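Local coordinates for putative uncharacterized protein (Pyrococcus abyssi virus 1, PDB 4HR1) that is of unknown function but folds as a bromodomain-like helical bundle, encoded by a virus that infects the archaeon Pyrococcus abyssi, at residues I13-T18 / E90-E95; T18-L23 / E38-L43. One frame throughout, in Å; residues are numbered along the deposited sequence.

Contact 1: I13-T18 / E90-E95; sequences ISWLRT and EQIIVE
Ile-92 faces both Trp-15 and Leu-16, one branch to each. The CG2 methyl lies 4.1 Å from Trp-15 CZ3, at the six-membered end of the indole, while CG1 approaches Leu-16 CD2 at 4.1 Å. The indole and the isoleucine run alongside each other, pointing opposite ways; Leu-16 is met at a slant. Neither tryptophan nor leucine starts out facing the partner helix. Trp-15 holds CG anti to its backbone nitrogen (chi1 -164°), a torsion that swings the far rim of the ring across the gap. There CH2 also comes within 4.4 Å of Ile-93 CG1, at the more open margin of the patch. This is packing between the first and third long helices of an up-and-down bundle: helix 5-30 and helix 72-98 run in nearly the same direction, their segment axes 22° apart in angle and 11.0 Å apart at closest approach. Across that spacing the gap is bridged by Trp-15, Leu-16, Ile-92 and Ile-93, and the contact is wholly apolar. The indole is also held from other directions: NE1 donates a hydrogen bond to Asp-116 of helix 109-119 and the ring makes a cation-pi contact with Lys-89.

Contact 2: T18-L23 / E38-L43; sequences TAIAFL and EQVEKL
Val-40 meets Leu-23 and Ile-20 with one methyl each, and this fork makes the tightest part of the interface. Its CG2 lies 4.0 Å from Leu-23 CD2, the two side chains crossing at an angle, while CG1 faces Ile-20 CG2 at 4.4 Å. The valine torsion explains the split: with CG1 anti to the backbone nitrogen (chi1 170°) and CG2 anti to the carbonyl carbon, the methyls spread towards residues three apart, nearly one helical turn. Ile-20 reaches further with its other branch, setting CD1 4.2 Å from the carbonyl carbon C of Leu-43. Here the fit is slacker: although its first bond points towards the opposite segment, Leu-43 comes no nearer with its side chain than CB at 4.8 Å from Ile-20 CD1. The segments are antiparallel, at 166°, with axes 10.5 Å apart, as expected for consecutive helices of an up-and-down bundle joined by a short turn. All four touching residues are buried, and their chemistry is purely apolar. The solvent side of 38-43 is quite different: Glu-38, Glu-41 and Lys-42 are exposed, and Glu-41 starts away from the interface. In 18-23, by contrast, Thr-18, Ala-19, Ala-21 and Phe-22, which take no part here, are buried as well. Phe-22 stacks edge-to-face with aromatic side chains of the other protein chain and rests on Ile-111 of helix 109-119, while Leu-23 reaches Val-99 in the loop beyond helix 72-98. That third long helix closes the groove between the first two, with Ile-92 touching both Ala-19 and Leu-43.

Overall arrangement
Both contacts are buried and apolar, and both use helix 5-30, their segments sharing Thr-18. Contact 1 pairs it with the parallel helix 72-98 and contact 2 with the antiparallel helix 34-63, so together they describe one three-helix core, their centres about 7 Å apart. Contact 1 lies nearer the centre of the chain and employs an indole; contact 2 relies on aliphatic side chains and buries somewhat more surface, 181 against 144 Å². The two are continuous: Gln-91 CB lies 3.7 Å from Leu-43 CD2, joining the second and third helices directly. Along the chain, contact 2 is nested within the span that contact 1 closes.

Contact 1: I13-T18 / E90-E95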
# COMPACT_ATOMS: atom_id res chain seq x y z
N ILE A 13 -4.14 -0.56 5.72
CA ILE A 13 -2.74 -0.85 5.35
C ILE A 13 -2.22 0.30 4.46
O ILE A 13 -1.15 0.85 4.74
CB ILE A 13 -2.56 -2.28 4.70
CG1 ILE A 13 -2.98 -3.43 5.68
CG2 ILE A 13 -1.10 -2.49 4.23
CD1 ILE A 13 -3.47 -4.80 4.98
N SER A 14 -3.00 0.70 3.43
CA SER A 14 -2.64 1.82 2.54
C SER A 14 -2.35 3.10 3.32
O SER A 14 -1.28 3.67 3.11
CB SER A 14 -3.71 2.06 1.47
OG SER A 14 -3.90 0.90 0.68
N TRP A 15 -3.24 3.50 4.27
CA TRP A 15 -3.03 4.69 5.11
C TRP A 15 -1.71 4.56 5.83
O TRP A 15 -0.91 5.49 5.81
CB TRP A 15 -4.14 4.86 6.17
CG TRP A 15 -4.17 6.23 6.79
CD1 TRP A 15 -4.92 7.29 6.37
CD2 TRP A 15 -3.35 6.71 7.87
NE1 TRP A 15 -4.67 8.39 7.16
CE2 TRP A 15 -3.70 8.07 8.08
CE3 TRP A 15 -2.41 6.12 8.73
CZ2 TRP A 15 -3.13 8.84 9.10
CZ3 TRP A 15 -1.81 6.90 9.71
CH2 TRP A 15 -2.16 8.25 9.88
N LEU A 16 -1.51 3.42 6.49
CA LEU A 16 -0.29 3.17 7.28
C LEU A 16 0.99 3.20 6.43
O LEU A 16 1.99 3.78 6.88
CB LEU A 16 -0.42 1.88 8.09
CG LEU A 16 -1.41 1.90 9.26
CD1 LEU A 16 -1.52 0.57 9.88
CD2 LEU A 16 -0.98 2.87 10.32
N ARG A 17 0.95 2.65 5.19
CA ARG A 17 2.10 2.67 4.28
C ARG A 17 2.42 4.10 3.83
O ARG A 17 3.58 4.53 3.93
CB ARG A 17 1.92 1.71 3.09
CG ARG A 17 1.90 0.24 3.52
CD ARG A 17 2.62 -0.64 2.53
NE ARG A 17 1.92 -1.92 2.30
CZ ARG A 17 2.20 -3.05 2.93
NH1 ARG A 17 3.15 -3.09 3.87
NH2 ARG A 17 1.53 -4.16 2.65
N THR A 18 1.38 4.85 3.41
CA THR A 18 1.47 6.25 2.98
C THR A 18 1.99 7.12 4.13
O THR A 18 2.80 8.03 3.89
CB THR A 18 0.12 6.74 2.44
OG1 THR A 18 -0.51 5.73 1.63
CG2 THR A 18 0.24 8.06 1.69
N GLU A 90 -1.73 4.65 15.91
CA GLU A 90 -1.47 5.39 17.15
C GLU A 90 0.01 5.66 17.30
O GLU A 90 0.40 6.80 17.53
CB GLU A 90 -2.02 4.58 18.35
CG GLU A 90 -2.33 5.38 19.60
CD GLU A 90 -1.24 5.47 20.66
OE1 GLU A 90 -1.56 5.95 21.78
OE2 GLU A 90 -0.09 5.07 20.40
N GLN A 91 0.85 4.62 17.12
CA GLN A 91 2.31 4.74 17.23
C GLN A 91 2.91 5.60 16.11
O GLN A 91 3.95 6.24 16.33
CB GLN A 91 2.97 3.36 17.30
CG GLN A 91 2.60 2.50 18.50
CD GLN A 91 3.43 1.24 18.53
OE1 GLN A 91 4.41 1.12 19.27
NE2 GLN A 91 3.08 0.27 17.68
N ILE A 92 2.26 5.63 14.93
CA ILE A 92 2.68 6.47 13.80
C ILE A 92 2.50 7.97 14.16
O ILE A 92 3.46 8.75 14.02
CB ILE A 92 1.92 6.08 12.48
CG1 ILE A 92 2.38 4.70 11.88
CG2 ILE A 92 1.91 7.20 11.43
CD1 ILE A 92 3.88 4.50 11.68
N ILE A 93 1.27 8.35 14.63
CA ILE A 93 0.88 9.71 15.01
C ILE A 93 1.78 10.20 16.14
O ILE A 93 2.33 11.30 16.09
CB ILE A 93 -0.64 9.80 15.31
CG1 ILE A 93 -1.48 9.41 14.08
CG2 ILE A 93 -1.03 11.20 15.82
CD1 ILE A 93 -2.83 8.83 14.36
N VAL A 94 1.99 9.32 17.13
CA VAL A 94 2.88 9.57 18.26
C VAL A 94 4.31 9.86 17.76
O VAL A 94 4.95 10.78 18.26
CB VAL A 94 2.80 8.39 19.28
CG1 VAL A 94 3.94 8.42 20.29
CG2 VAL A 94 1.45 8.40 19.99
N GLU A 95 4.80 9.08 16.77
CA GLU A 95 6.12 9.25 16.17
C GLU A 95 6.22 10.58 15.44
O GLU A 95 7.20 11.30 15.66
CB GLU A 95 6.50 8.08 15.24
CG GLU A 95 7.90 8.16 14.63
CD GLU A 95 9.08 8.08 15.58
OE1 GLU A 95 8.87 7.80 16.78
OE2 GLU A 95 10.23 8.28 15.11

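Contact 2: T18-L23 / E38-L43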
# COMPACT_ATOMS: atom_id res chain seq x y z
N THR A 18 1.38 4.85 3.41
CA THR A 18 1.47 6.25 2.98
C THR A 18 1.99 7.12 4.13
O THR A 18 2.80 8.03 3.89
CB THR A 18 0.12 6.74 2.44
OG1 THR A 18 -0.51 5.73 1.63
CG2 THR A 18 0.24 8.06 1.69
N ALA A 19 1.58 6.80 5.38
CA ALA A 19 2.02 7.50 6.60
C ALA A 19 3.49 7.27 6.86
O ALA A 19 4.17 8.18 7.33
CB ALA A 19 1.19 7.03 7.79
N ILE A 20 3.99 6.06 6.55
CA ILE A 20 5.41 5.71 6.70
C ILE A 20 6.22 6.43 5.61
O ILE A 20 7.26 7.01 5.92
CB ILE A 20 5.62 4.15 6.75
CG1 ILE A 20 5.23 3.62 8.15
CG2 ILE A 20 7.08 3.72 6.39
CD1 ILE A 20 4.77 2.26 8.17
N ALA A 21 5.72 6.46 4.36
CA ALA A 21 6.34 7.18 3.24
C ALA A 21 6.50 8.66 3.62
O ALA A 21 7.58 9.22 3.45
CB ALA A 21 5.49 7.06 1.98
N PHE A 22 5.42 9.25 4.21
CA PHE A 22 5.37 10.64 4.67
C PHE A 22 6.46 10.93 5.70
O PHE A 22 7.22 11.89 5.52
CB PHE A 22 3.98 10.95 5.25
CG PHE A 22 3.72 12.40 5.62
CD1 PHE A 22 4.08 12.88 6.87
CD2 PHE A 22 3.07 13.25 4.74
CE1 PHE A 22 3.82 14.21 7.22
CE2 PHE A 22 2.80 14.57 5.10
CZ PHE A 22 3.17 15.04 6.34
N LEU A 23 6.56 10.08 6.76
CA LEU A 23 7.56 10.20 7.84
C LEU A 23 8.99 10.12 7.32
O LEU A 23 9.83 10.91 7.74
CB LEU A 23 7.35 9.09 8.87
CG LEU A 23 6.56 9.44 10.09
CD1 LEU A 23 5.70 8.28 10.50
CD2 LEU A 23 7.47 9.87 11.22
N GLU A 38 15.31 4.36 12.85
CA GLU A 38 15.23 2.97 13.32
C GLU A 38 13.79 2.69 13.72
O GLU A 38 13.20 1.75 13.19
CB GLU A 38 16.19 2.75 14.51
CG GLU A 38 16.59 1.30 14.76
CD GLU A 38 18.06 1.01 14.55
OE1 GLU A 38 18.89 1.56 15.31
OE2 GLU A 38 18.39 0.24 13.62
N GLN A 39 13.20 3.56 14.60
CA GLN A 39 11.81 3.49 15.10
C GLN A 39 10.79 3.40 13.96
O GLN A 39 9.85 2.60 14.04
CB GLN A 39 11.48 4.70 15.99
CG GLN A 39 12.23 4.76 17.34
CD GLN A 39 12.05 6.08 18.07
OE1 GLN A 39 11.71 6.12 19.26
NE2 GLN A 39 12.29 7.20 17.40
N VAL A 40 11.00 4.21 12.89
CA VAL A 40 10.14 4.25 11.70
C VAL A 40 10.24 2.93 10.94
O VAL A 40 9.21 2.36 10.56
CB VAL A 40 10.43 5.51 10.80
CG1 VAL A 40 9.71 5.44 9.45
CG2 VAL A 40 10.05 6.79 11.54
N GLU A 41 11.49 2.42 10.79
CA GLU A 41 11.80 1.14 10.14
C GLU A 41 11.10 0.00 10.88
O GLU A 41 10.44 -0.83 10.24
CB GLU A 41 13.33 0.92 10.08
CG GLU A 41 13.93 1.16 8.71
CD GLU A 41 13.50 0.19 7.63
OE1 GLU A 41 13.34 0.64 6.47
OE2 GLU A 41 13.29 -1.01 7.94
N LYS A 42 11.16 0.02 12.23
CA LYS A 42 10.50 -0.93 13.12
C LYS A 42 8.99 -0.92 12.88
O LYS A 42 8.39 -1.99 12.72
CB LYS A 42 10.84 -0.63 14.59
CG LYS A 42 12.27 -1.02 15.00
CD LYS A 42 12.32 -1.65 16.40
CE LYS A 42 13.73 -1.92 16.91
NZ LYS A 42 14.42 -0.67 17.33
N LEU A 43 8.39 0.28 12.72
CA LEU A 43 6.96 0.44 12.42
C LEU A 43 6.57 -0.12 11.07
O LEU A 43 5.57 -0.85 10.99
CB LEU A 43 6.48 1.88 12.59
CG LEU A 43 6.28 2.30 14.05
CD1 LEU A 43 6.53 3.78 14.23
CD2 LEU A 43 4.90 1.92 14.56